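Side-chain contact in esterase (uncultured bacterium pCosCE1, PDB 7ATL), which hydrolyses carboxylic esters as a family VIII carboxylesterase and also shows promiscuous acyltransferase activity: residues 92-97 with 175-180. Numbering follows the deposited sequence.
Sequences RWLPWF and IDVLGA
Val177 meets Phe97 with both of its methyl groups. CG1 stands over the centre of the phenyl ring, 4.2 Å above its plane, while CG2 lies above the rim at the ring's far end, 3.9 Å from Phe97 CZ. The two side chains approach from opposite directions. Val177 CG1 is anti to the backbone N (chi1 179°), with CG2 beside that N, and this torsion turns both methyls onto one face of the ring. A beta-branched residue suits this place: its two methyls sit close to the helix backbone and form a broad apolar knob. Val177 CG1 is also 4.3 Å from Leu94 CD1, and so touches both Leu94 and Phe97. One turn further along, Ala180 offers its lone methyl, CB, to Leu94 CD1 at 3.9 Å. Its small size lets the leucine come close to the helix, where Leu94 CD2 rests 4.0 Å from Ala180 O. The branched end of Leu94 thus reaches both the alanine methyl and the main chain beside it.

Leu94 and Phe97 are the first and last residues of a type I beta turn, closed by the 2.8 Å hydrogen bond from Phe97 N to Leu94 O; both side chains point toward the helix. Helix 149-157 adds Leu156 against Val177 and Leu153 against Ala180; Val90, Ile109 and Leu121 also pack around Phe97. The side chains that meet are all apolar, and this buried van der Waals contact joins the loop between helices 67-80 and 111-116 to helix 174-186 at the periphery of the helical region of a beta-lactamase-like fold, as in family VIII carboxylesterases.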
loop_
_atom_site.group_PDB
_atom_site.type_symbol
_atom_site.label_atom_id
_atom_site.label_comp_id
_atom_site.label_asym_id
_atom_site.label_seq_id
_atom_site.Cartn_x
_atom_site.Cartn_y
_atom_site.Cartn_z
ATOM N N ARG A 92 14.827 19.666 -6.161
ATOM C CA ARG A 92 14.644 20.156 -7.557
ATOM C C ARG A 92 13.157 20.421 -7.847
ATOM O O ARG A 92 12.845 21.376 -8.581
ATOM C CB ARG A 92 15.189 19.120 -8.546
ATOM C CG ARG A 92 14.986 19.467 -10.011
ATOM C CD ARG A 92 15.783 18.490 -10.851
ATOM N NE ARG A 92 15.609 18.653 -12.286
ATOM C CZ ARG A 92 16.323 18.005 -13.199
ATOM N NH1 ARG A 92 17.243 17.135 -12.821
ATOM N NH2 ARG A 92 16.111 18.225 -14.482
ATOM N N TRP A 93 12.284 19.589 -7.289
ATOM C CA TRP A 93 10.822 19.634 -7.531
ATOM C C TRP A 93 10.091 20.365 -6.388
ATOM O O TRP A 93 9.103 21.068 -6.668
ATOM C CB TRP A 93 10.325 18.195 -7.744
ATOM C CG TRP A 93 10.857 17.608 -9.010
ATOM C CD1 TRP A 93 11.855 16.690 -9.157
ATOM C CD2 TRP A 93 10.461 17.989 -10.333
ATOM N NE1 TRP A 93 12.082 16.445 -10.486
ATOM C CE2 TRP A 93 11.232 17.228 -11.229
ATOM C CE3 TRP A 93 9.514 18.876 -10.845
ATOM C CZ2 TRP A 93 11.066 17.334 -12.611
ATOM C CZ3 TRP A 93 9.361 18.986 -12.209
ATOM C CH2 TRP A 93 10.124 18.218 -13.082
ATOM N N LEU A 94 10.551 20.203 -5.140
ATOM C CA LEU A 94 10.013 20.927 -3.950
ATOM C C LEU A 94 11.146 21.733 -3.309
ATOM O O LEU A 94 11.788 21.252 -2.392
ATOM C CB LEU A 94 9.401 19.890 -2.993
ATOM C CG LEU A 94 8.425 18.911 -3.642
ATOM C CD1 LEU A 94 7.998 17.817 -2.671
ATOM C CD2 LEU A 94 7.218 19.645 -4.185
ATOM N N PRO A 95 11.450 22.974 -3.766
ATOM C CA PRO A 95 12.673 23.668 -3.335
ATOM C C PRO A 95 12.815 23.830 -1.813
ATOM O O PRO A 95 13.910 23.923 -1.348
ATOM C CB PRO A 95 12.616 25.040 -4.038
ATOM C CG PRO A 95 11.557 24.912 -5.150
ATOM C CD PRO A 95 10.663 23.746 -4.753
ATOM N N TRP A 96 11.703 23.822 -1.083
ATOM C CA TRP A 96 11.617 23.965 0.396
ATOM C C TRP A 96 11.786 22.615 1.131
ATOM O O TRP A 96 11.980 22.632 2.367
ATOM C CB TRP A 96 10.279 24.626 0.741
ATOM C CG TRP A 96 9.108 24.044 0.005
ATOM C CD1 TRP A 96 8.531 24.538 -1.128
ATOM C CD2 TRP A 96 8.387 22.840 0.334
ATOM N NE1 TRP A 96 7.504 23.729 -1.522
ATOM C CE2 TRP A 96 7.384 22.687 -0.648
ATOM C CE3 TRP A 96 8.502 21.870 1.340
ATOM C CZ2 TRP A 96 6.485 21.621 -0.638
ATOM C CZ3 TRP A 96 7.615 20.812 1.351
ATOM C CH2 TRP A 96 6.616 20.696 0.377
ATOM N N PHE A 97 11.696 21.470 0.447
ATOM C CA PHE A 97 11.917 20.148 1.085
ATOM C C PHE A 97 13.417 19.843 1.121
ATOM O O PHE A 97 13.949 19.079 0.268
ATOM C CB PHE A 97 11.131 19.043 0.381
ATOM C CG PHE A 97 10.960 17.817 1.243
ATOM C CD1 PHE A 97 9.933 17.747 2.171
ATOM C CD2 PHE A 97 11.858 16.773 1.172
ATOM C CE1 PHE A 97 9.802 16.656 3.012
ATOM C CE2 PHE A 97 11.723 15.680 2.006
ATOM C CZ PHE A 97 10.687 15.619 2.909
ATOM N N ILE A 175 6.302 8.188 0.089
ATOM C CA ILE A 175 5.372 8.131 -1.081
ATOM C C ILE A 175 4.423 9.341 -1.007
ATOM O O ILE A 175 3.970 9.785 -2.069
ATOM C CB ILE A 175 4.662 6.762 -1.214
ATOM C CG1 ILE A 175 5.664 5.611 -1.285
ATOM C CG2 ILE A 175 3.751 6.727 -2.434
ATOM C CD1 ILE A 175 6.703 5.776 -2.381
ATOM N N ASP A 176 4.181 9.884 0.188
ATOM C CA ASP A 176 3.418 11.146 0.354
ATOM C C ASP A 176 4.248 12.265 -0.276
ATOM O O ASP A 176 3.662 13.115 -1.006
ATOM C CB ASP A 176 3.058 11.435 1.817
ATOM C CG ASP A 176 2.081 10.441 2.439
ATOM O OD1 ASP A 176 2.381 9.222 2.389
ATOM O OD2 ASP A 176 1.026 10.894 2.975
ATOM N N VAL A 177 5.564 12.249 -0.045
ATOM C CA VAL A 177 6.498 13.229 -0.670
ATOM C C VAL A 177 6.465 13.042 -2.199
ATOM O O VAL A 177 6.327 14.055 -2.912
ATOM C CB VAL A 177 7.920 13.134 -0.081
ATOM C CG1 VAL A 177 8.863 14.121 -0.750
ATOM C CG2 VAL A 177 7.910 13.368 1.423
ATOM N N LEU A 178 6.518 11.794 -2.680
ATOM C CA LEU A 178 6.535 11.474 -4.126
ATOM C C LEU A 178 5.301 12.090 -4.786
ATOM O O LEU A 178 5.438 12.718 -5.857
ATOM C CB LEU A 178 6.582 9.956 -4.307
ATOM C CG LEU A 178 6.685 9.470 -5.757
ATOM C CD1 LEU A 178 7.926 10.006 -6.464
ATOM C CD2 LEU A 178 6.666 7.958 -5.782
ATOM N N GLY A 179 4.144 11.956 -4.144
ATOM C CA GLY A 179 2.868 12.531 -4.615
ATOM C C GLY A 179 2.996 14.009 -4.925
ATOM O O GLY A 179 2.587 14.427 -6.021
ATOM N N ALA A 180 3.581 14.770 -4.001
ATOM C CA ALA A 180 3.805 16.218 -4.180
ATOM C C ALA A 180 4.805 16.438 -5.322
ATOM O O ALA A 180 4.583 17.324 -6.152
ATOM C CB ALA A 180 4.253 16.838 -2.881
#